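Local coordinates for protein transcriptional repressor (Vibrio fischeri, PDB 3KV1) that probably represses transcription as a SorC-family regulator, binding DNA and sensing a sugar or related carbohydrate ligand through the domain described here, at residues G157-N162 with D183-D188; K174-A179 with T204-R209; E216-I221 with T243-V248. All blocks are in the same frame, centred on the assembly; numbering follows the deposited sequence.

Contact 1 (G157-N162 with D183-D188); sequences GDMDEN and DGIVGD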
# COMPACT_ATOMS: atom_id res chain seq x y z
N GLY A 157 -7.54 15.63 15.27
CA GLY A 157 -7.74 14.66 16.33
C GLY A 157 -7.36 15.26 17.66
O GLY A 157 -6.62 16.25 17.71
N ASP A 158 -7.89 14.71 18.75
CA ASP A 158 -7.40 15.10 20.07
C ASP A 158 -6.39 14.06 20.55
O ASP A 158 -6.29 12.97 19.98
CB ASP A 158 -8.55 15.30 21.06
CG ASP A 158 -9.10 13.99 21.61
OD1 ASP A 158 -9.73 14.03 22.68
OD2 ASP A 158 -8.92 12.93 20.96
N MSE A 159 -5.61 14.40 21.58
CA MSE A 159 -4.52 13.52 22.00
C MSE A 159 -5.03 12.09 22.17
O MSE A 159 -4.35 11.12 21.79
CB MSE A 159 -3.83 14.03 23.27
CG MSE A 159 -2.81 15.14 23.01
SE MSE A 159 -1.24 14.45 22.06
CE MSE A 159 -0.26 13.79 23.62
N ASP A 160 -6.25 11.97 22.68
CA ASP A 160 -6.87 10.69 22.99
C ASP A 160 -7.16 9.86 21.73
O ASP A 160 -7.31 8.64 21.81
CB ASP A 160 -8.15 10.90 23.81
CG ASP A 160 -7.97 11.94 24.93
OD1 ASP A 160 -8.38 11.66 26.07
OD2 ASP A 160 -7.44 13.05 24.65
N GLU A 161 -7.25 10.52 20.58
CA GLU A 161 -7.45 9.85 19.31
C GLU A 161 -6.13 9.24 18.82
O GLU A 161 -6.13 8.30 18.03
CB GLU A 161 -7.96 10.83 18.27
CG GLU A 161 -9.17 10.35 17.53
CD GLU A 161 -9.83 11.46 16.75
OE1 GLU A 161 -10.31 12.43 17.38
OE2 GLU A 161 -9.83 11.36 15.50
N ASN A 162 -5.01 9.79 19.29
CA ASN A 162 -3.70 9.26 18.92
C ASN A 162 -3.14 8.18 19.84
O ASN A 162 -2.10 7.59 19.56
CB ASN A 162 -2.70 10.41 18.82
CG ASN A 162 -3.00 11.31 17.66
OD1 ASN A 162 -2.78 10.96 16.48
ND2 ASN A 162 -3.55 12.48 17.96
N ASP A 183 5.26 19.66 26.28
CA ASP A 183 5.35 20.26 24.96
C ASP A 183 4.09 20.95 24.47
O ASP A 183 4.10 21.59 23.41
CB ASP A 183 5.88 19.24 23.99
CG ASP A 183 7.27 18.73 24.42
OD1 ASP A 183 8.10 19.56 24.89
OD2 ASP A 183 7.53 17.52 24.35
N GLY A 184 3.02 20.81 25.25
CA GLY A 184 1.79 21.56 25.01
C GLY A 184 0.97 21.12 23.80
O GLY A 184 0.15 21.89 23.31
N ILE A 185 1.18 19.89 23.34
CA ILE A 185 0.40 19.38 22.20
C ILE A 185 -1.06 19.22 22.61
O ILE A 185 -1.38 18.59 23.64
CB ILE A 185 0.94 18.01 21.75
CG1 ILE A 185 2.41 18.16 21.37
CG2 ILE A 185 0.07 17.43 20.60
CD1 ILE A 185 2.68 19.24 20.32
N VAL A 186 -1.96 19.77 21.82
CA VAL A 186 -3.37 19.60 22.11
C VAL A 186 -4.11 18.86 20.99
O VAL A 186 -5.29 18.54 21.14
CB VAL A 186 -4.08 20.95 22.35
CG1 VAL A 186 -3.52 21.64 23.62
CG2 VAL A 186 -4.01 21.83 21.09
N GLY A 187 -3.46 18.62 19.86
CA GLY A 187 -4.15 17.92 18.78
C GLY A 187 -3.25 17.50 17.65
O GLY A 187 -2.06 17.86 17.62
N ASP A 188 -3.80 16.69 16.75
CA ASP A 188 -3.08 16.35 15.52
C ASP A 188 -3.92 16.73 14.33
O ASP A 188 -5.15 16.88 14.41
CB ASP A 188 -2.83 14.85 15.40
CG ASP A 188 -4.08 14.09 14.97
OD1 ASP A 188 -4.75 13.55 15.86
OD2 ASP A 188 -4.44 14.03 13.75
O HOH W 1 -5.92 16.82 23.37
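Gly184 follows helix 173-181 with positive phi (73°), a conformation glycine takes easily, and the chain then runs on toward strand 185-189. Ile185 has CG2 anti to its backbone N, beside the carbonyl carbon. This methyl meets the selenium of selenomethionine Met159, with Ile185 CG2 3.6 Å from Met159 SE. The two side chains cross at about a right angle. The Met159 chain is bent at chi2 and chi3, and it also packs on helix 173-181 through Phe176 and Ala179. Val186 turns its side chain away from residues 157-162 but offers its carbonyl. One water accepts from Met159 N and donates to Val186 O, 2.9 Å away, so it joins the two backbones where the strands part. Val186 and Gly187 both face Phe195 and form a classic beta bulge. Gly187 runs close beside the other strand, with its CA 3.2 Å from Gly157 O. Asp188 and Gly157 make an antiparallel hydrogen-bonded pair. Gly157 N donates to Asp188 O at 2.8 Å, and Asp188 N donates to Gly157 O at 3.0 Å. The Asp188 side chain takes the crowded position between backbone N and carbonyl carbon (chi1 77°). Asn162 ND2 donates to Asp188 OD1 at 2.6 Å, coming from above the carboxylate plane, and the amide and carboxylate planes stand 81° apart. Asp188 OD2 accepts from Gly191 N and is hydrogen-bonded to a bound glycerol, probably from the crystallisation liquor. With Asn162 ND2 and Gly191 N donating, the buried carboxylate is probably ionised and fixed in rotation; the glycerol may mark the putative sugar pocket.

Contact 2 (K174-A179 with T204-R209); sequences KEFVEA and TLMRGR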
# COMPACT_ATOMS: atom_id res chain seq x y z
N LYS A 174 4.16 7.33 29.41
CA LYS A 174 4.87 8.45 30.04
C LYS A 174 5.22 9.53 29.00
O LYS A 174 4.96 10.72 29.23
CB LYS A 174 6.12 7.95 30.76
CG LYS A 174 6.95 9.04 31.41
CD LYS A 174 8.10 8.42 32.22
CE LYS A 174 8.97 9.48 32.91
NZ LYS A 174 9.64 10.35 31.90
N GLU A 175 5.78 9.11 27.86
CA GLU A 175 6.10 10.05 26.78
C GLU A 175 4.86 10.78 26.26
O GLU A 175 4.89 11.97 25.95
CB GLU A 175 6.81 9.31 25.62
CG GLU A 175 8.21 8.83 25.98
CD GLU A 175 8.95 8.17 24.81
OE1 GLU A 175 8.47 7.14 24.27
OE2 GLU A 175 10.01 8.70 24.43
N PHE A 176 3.76 10.04 26.16
CA PHE A 176 2.49 10.59 25.69
C PHE A 176 1.94 11.71 26.60
O PHE A 176 1.56 12.78 26.14
CB PHE A 176 1.46 9.46 25.57
CG PHE A 176 0.22 9.84 24.82
CD1 PHE A 176 0.21 9.86 23.44
CD2 PHE A 176 -0.93 10.19 25.51
CE1 PHE A 176 -0.93 10.21 22.74
CE2 PHE A 176 -2.08 10.53 24.82
CZ PHE A 176 -2.08 10.55 23.43
N VAL A 177 1.92 11.46 27.91
CA VAL A 177 1.45 12.49 28.81
C VAL A 177 2.38 13.67 28.74
O VAL A 177 1.93 14.82 28.78
CB VAL A 177 1.42 11.98 30.28
CG1 VAL A 177 1.21 13.16 31.22
CG2 VAL A 177 0.35 10.93 30.45
N GLU A 178 3.68 13.41 28.63
CA GLU A 178 4.67 14.49 28.54
C GLU A 178 4.57 15.33 27.26
O GLU A 178 4.82 16.53 27.30
CB GLU A 178 6.08 13.95 28.75
CG GLU A 178 6.33 13.66 30.23
CD GLU A 178 7.53 12.79 30.51
OE1 GLU A 178 8.29 12.51 29.56
OE2 GLU A 178 7.69 12.38 31.69
N ALA A 179 4.18 14.72 26.15
CA ALA A 179 3.92 15.50 24.93
C ALA A 179 2.84 16.56 25.17
O ALA A 179 2.94 17.71 24.73
CB ALA A 179 3.48 14.55 23.78
N THR A 204 7.89 18.15 19.41
CA THR A 204 7.49 17.07 20.30
C THR A 204 8.16 15.77 19.84
O THR A 204 8.40 15.57 18.65
CB THR A 204 5.96 16.91 20.32
OG1 THR A 204 5.62 15.71 21.02
CG2 THR A 204 5.39 16.85 18.90
N LEU A 205 8.45 14.89 20.80
CA LEU A 205 8.97 13.55 20.46
C LEU A 205 8.01 12.77 19.59
O LEU A 205 8.44 11.85 18.87
CB LEU A 205 9.23 12.74 21.75
CG LEU A 205 10.33 13.15 22.70
CD1 LEU A 205 10.45 12.12 23.83
CD2 LEU A 205 11.67 13.30 21.98
N MSE A 206 6.73 13.10 19.67
CA MSE A 206 5.68 12.36 18.97
C MSE A 206 5.94 12.23 17.49
O MSE A 206 5.81 11.15 16.93
CB MSE A 206 4.31 13.02 19.16
CG MSE A 206 3.96 13.32 20.59
SE MSE A 206 2.02 13.53 20.80
CE MSE A 206 1.51 11.73 20.13
N ARG A 207 6.26 13.34 16.85
CA ARG A 207 6.39 13.37 15.41
C ARG A 207 7.63 12.57 14.97
O ARG A 207 7.68 12.09 13.82
CB ARG A 207 6.41 14.81 14.90
CG ARG A 207 6.27 14.95 13.39
CD ARG A 207 6.79 16.31 12.94
NE ARG A 207 7.83 16.17 11.92
CZ ARG A 207 8.58 17.17 11.48
NH1 ARG A 207 8.43 18.39 11.97
NH2 ARG A 207 9.50 16.94 10.55
N GLY A 208 8.60 12.41 15.86
CA GLY A 208 9.72 11.52 15.55
C GLY A 208 9.29 10.06 15.38
O GLY A 208 10.09 9.21 15.00
N ARG A 209 8.04 9.76 15.71
CA ARG A 209 7.55 8.39 15.60
C ARG A 209 6.57 8.20 14.44
O ARG A 209 5.95 7.16 14.36
CB ARG A 209 6.80 7.97 16.90
CG ARG A 209 7.60 8.16 18.18
CD ARG A 209 8.92 7.38 18.22
NE ARG A 209 9.76 8.02 19.23
CZ ARG A 209 9.82 7.67 20.51
NH1 ARG A 209 9.14 6.62 20.98
NH2 ARG A 209 10.58 8.37 21.33
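Glu175 and Arg209 form a salt bridge between helix 173-181 and the loop before helix 215-219. Arg209 NH2 donates to Glu175 OE2 at 3.2 Å. This oxygen is met from above the carboxylate plane, which is turned 53° from the guanidinium plane. A second bond, from Arg209 NH1 to Glu175 OE1, is weak at 3.4 Å. The strongest partner of the guanidinium is Phe170 O, which accepts from NH1. Glu175 reaches across with CG anti to its carbonyl carbon and an extended chain, while the Arg209 chain bends at chi2 (-59°). Leu205 crosses the Glu175 chain at about a right angle, with Leu205 CD1 3.5 Å from Glu175 OE2.

The loop is shaped by an ST turn: Thr204 OG1 accepts from Met206 N at 3.1 Å, and a short 3-10 segment follows at 207-209. The end of the selenomethionine Met206 side chain reaches the helix. Its CG is only 3.5 Å from Ala179 CB, tighter than usual van der Waals contact, and its SE touches the same methyl. The chain then bends at chi3 (59°), which brings Met206 CE 3.9 Å from Phe176 CE1. Phe194 of strand 193-196 also packs on Met206. Met165 of helix 164-167 touches both Met206 and Arg209.

Contact 3 (E216-I221 with T243-V248); sequences EDLRQI and TGVIDV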
# COMPACT_ATOMS: atom_id res chain seq x y z
N GLU A 216 4.32 22.18 7.48
CA GLU A 216 4.73 23.07 6.39
C GLU A 216 4.25 22.60 5.01
O GLU A 216 4.04 23.41 4.11
CB GLU A 216 6.25 23.26 6.39
CG GLU A 216 6.70 24.45 5.56
CD GLU A 216 6.17 25.79 6.08
OE1 GLU A 216 5.80 25.90 7.28
OE2 GLU A 216 6.12 26.75 5.29
N ASP A 217 4.10 21.29 4.83
CA ASP A 217 3.54 20.79 3.57
C ASP A 217 2.10 21.22 3.47
O ASP A 217 1.66 21.67 2.42
CB ASP A 217 3.60 19.26 3.50
CG ASP A 217 5.02 18.73 3.59
OD1 ASP A 217 5.95 19.32 2.98
OD2 ASP A 217 5.21 17.72 4.30
N LEU A 218 1.34 21.07 4.56
CA LEU A 218 -0.07 21.47 4.50
C LEU A 218 -0.18 22.97 4.25
O LEU A 218 -1.14 23.44 3.62
CB LEU A 218 -0.81 21.13 5.83
CG LEU A 218 -1.11 19.66 6.12
CD1 LEU A 218 -1.84 19.49 7.51
CD2 LEU A 218 -1.95 19.02 5.00
N ARG A 219 0.79 23.75 4.72
CA ARG A 219 0.69 25.20 4.56
C ARG A 219 0.71 25.58 3.07
O ARG A 219 0.14 26.60 2.67
CB ARG A 219 1.82 25.91 5.30
CG ARG A 219 1.62 27.42 5.51
CD ARG A 219 2.75 28.04 6.39
NE ARG A 219 2.82 27.39 7.70
CZ ARG A 219 1.88 27.51 8.64
NH1 ARG A 219 0.84 28.33 8.44
NH2 ARG A 219 2.00 26.86 9.79
N GLN A 220 1.39 24.78 2.25
CA GLN A 220 1.48 25.06 0.81
C GLN A 220 0.56 24.21 -0.07
O GLN A 220 0.68 24.26 -1.28
CB GLN A 220 2.93 24.99 0.30
CG GLN A 220 3.64 23.65 0.52
CD GLN A 220 3.29 22.58 -0.52
OE1 GLN A 220 3.38 22.83 -1.72
NE2 GLN A 220 2.95 21.37 -0.05
N ILE A 221 -0.37 23.45 0.51
CA ILE A 221 -1.37 22.74 -0.27
C ILE A 221 -2.55 23.72 -0.44
O ILE A 221 -3.02 24.29 0.53
CB ILE A 221 -1.80 21.40 0.41
CG1 ILE A 221 -0.68 20.36 0.23
CG2 ILE A 221 -3.15 20.89 -0.15
CD1 ILE A 221 -0.99 19.02 0.87
N THR A 243 -3.01 27.26 13.30
CA THR A 243 -1.77 26.98 12.56
C THR A 243 -1.78 27.72 11.25
O THR A 243 -0.73 27.90 10.65
CB THR A 243 -1.64 25.50 12.14
OG1 THR A 243 -2.71 25.17 11.24
CG2 THR A 243 -1.66 24.60 13.35
N GLY A 244 -2.96 28.10 10.79
CA GLY A 244 -3.13 28.82 9.54
C GLY A 244 -3.20 27.93 8.30
O GLY A 244 -3.34 28.44 7.18
N VAL A 245 -3.09 26.62 8.45
CA VAL A 245 -3.03 25.80 7.23
C VAL A 245 -4.36 25.40 6.64
O VAL A 245 -4.41 24.89 5.50
CB VAL A 245 -2.16 24.54 7.40
CG1 VAL A 245 -0.78 24.91 7.94
CG2 VAL A 245 -2.85 23.56 8.33
N ILE A 246 -5.45 25.61 7.38
CA ILE A 246 -6.74 25.09 6.94
C ILE A 246 -7.44 26.02 5.97
O ILE A 246 -7.49 27.24 6.21
CB ILE A 246 -7.64 24.82 8.13
CG1 ILE A 246 -7.01 23.73 8.99
CG2 ILE A 246 -9.03 24.36 7.65
CD1 ILE A 246 -7.80 23.50 10.27
N ASP A 247 -7.92 25.48 4.85
CA ASP A 247 -8.68 26.29 3.90
C ASP A 247 -10.18 26.05 3.95
O ASP A 247 -10.98 26.98 3.75
CB ASP A 247 -8.12 26.05 2.52
CG ASP A 247 -6.62 26.30 2.49
OD1 ASP A 247 -6.24 27.48 2.71
OD2 ASP A 247 -5.83 25.33 2.30
N VAL A 248 -10.58 24.80 4.18
CA VAL A 248 -11.99 24.48 4.26
C VAL A 248 -12.25 23.74 5.59
O VAL A 248 -11.65 22.68 5.84
CB VAL A 248 -12.40 23.57 3.11
CG1 VAL A 248 -13.85 23.14 3.24
CG2 VAL A 248 -12.14 24.26 1.73
O HOH W 2 -2.84 25.44 3.51
O HOH W 3 -1.58 28.55 4.39
O HOH W 4 -0.62 30.15 6.18
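Glu216 turns its CB away from residues 243-248, but its carboxylate comes back to the edge of the Arg219 guanidinium. The resulting salt bridge, Arg219 NE to Glu216 OE1 at 3.4 Å, is weak. Leu218 points toward the second segment, and its CB packs 4.0 Å from Val245 CB. A water lies 2.6 Å from both Leu218 O and Val245 O and bridges the two carbonyls. Arg219 makes the polar part of the contact, and Val245 buries the most surface. Arg219 CG is anti to the backbone N (chi1 -165°), and the chain runs extended before bending at chi3 (-58°). This places the guanidinium end-on to Thr243 O. Arg219 NH1 donates to Thr243 O at 2.7 Å and Arg219 NH2 to the same atom at 3.0 Å. The carbonyl oxygen lies only 5° out of the guanidinium plane. Val245 CG1 covers one face of the group, 3.6 Å above its plane and offset toward the rim.

The contact joins the C-terminal ends of two successive helices of the alpha/beta fold, each leading into a parallel strand: helix 215-219 into strand 223-227, and helix 234-242 into its neighbour 248-252. Gly244, with positive phi, leaves the second helix, and Thr243 OG1 accepts from Val245 N in an ST turn and donates to Ala240 O. A further water accepts from Arg219 NH1, in the guanidinium plane. Ile221 lies in the loop after the helix, and its O is 3.5 Å from Asp247 OD2, two acceptors without a bond between them. Asp247 OD2 instead accepts from Val224 N.

Overall arrangement
All three contacts lie within one putative sugar-binding domain, an alpha/beta fold built round a mixed sheet. Contacts 1 and 2 are neighbours, with centres about 10 Å apart, and their segments alternate along the chain. Helix 173-181 of contact 2 runs on into strand 185-189 of contact 1, and the selenium atoms of Met159 and Met206 touch. The two share one apolar cluster beside the antiparallel strands 185-189 and 193-196. Contact 3 follows later in the chain, its centre about 18 Å from contact 1 and 23 Å from contact 2, touching neither. Strand 151-158 pairs with both 185-189 and 223-227. Contacts 1 and 2 probably tie the antiparallel part to the core; contact 3 joins helix ends.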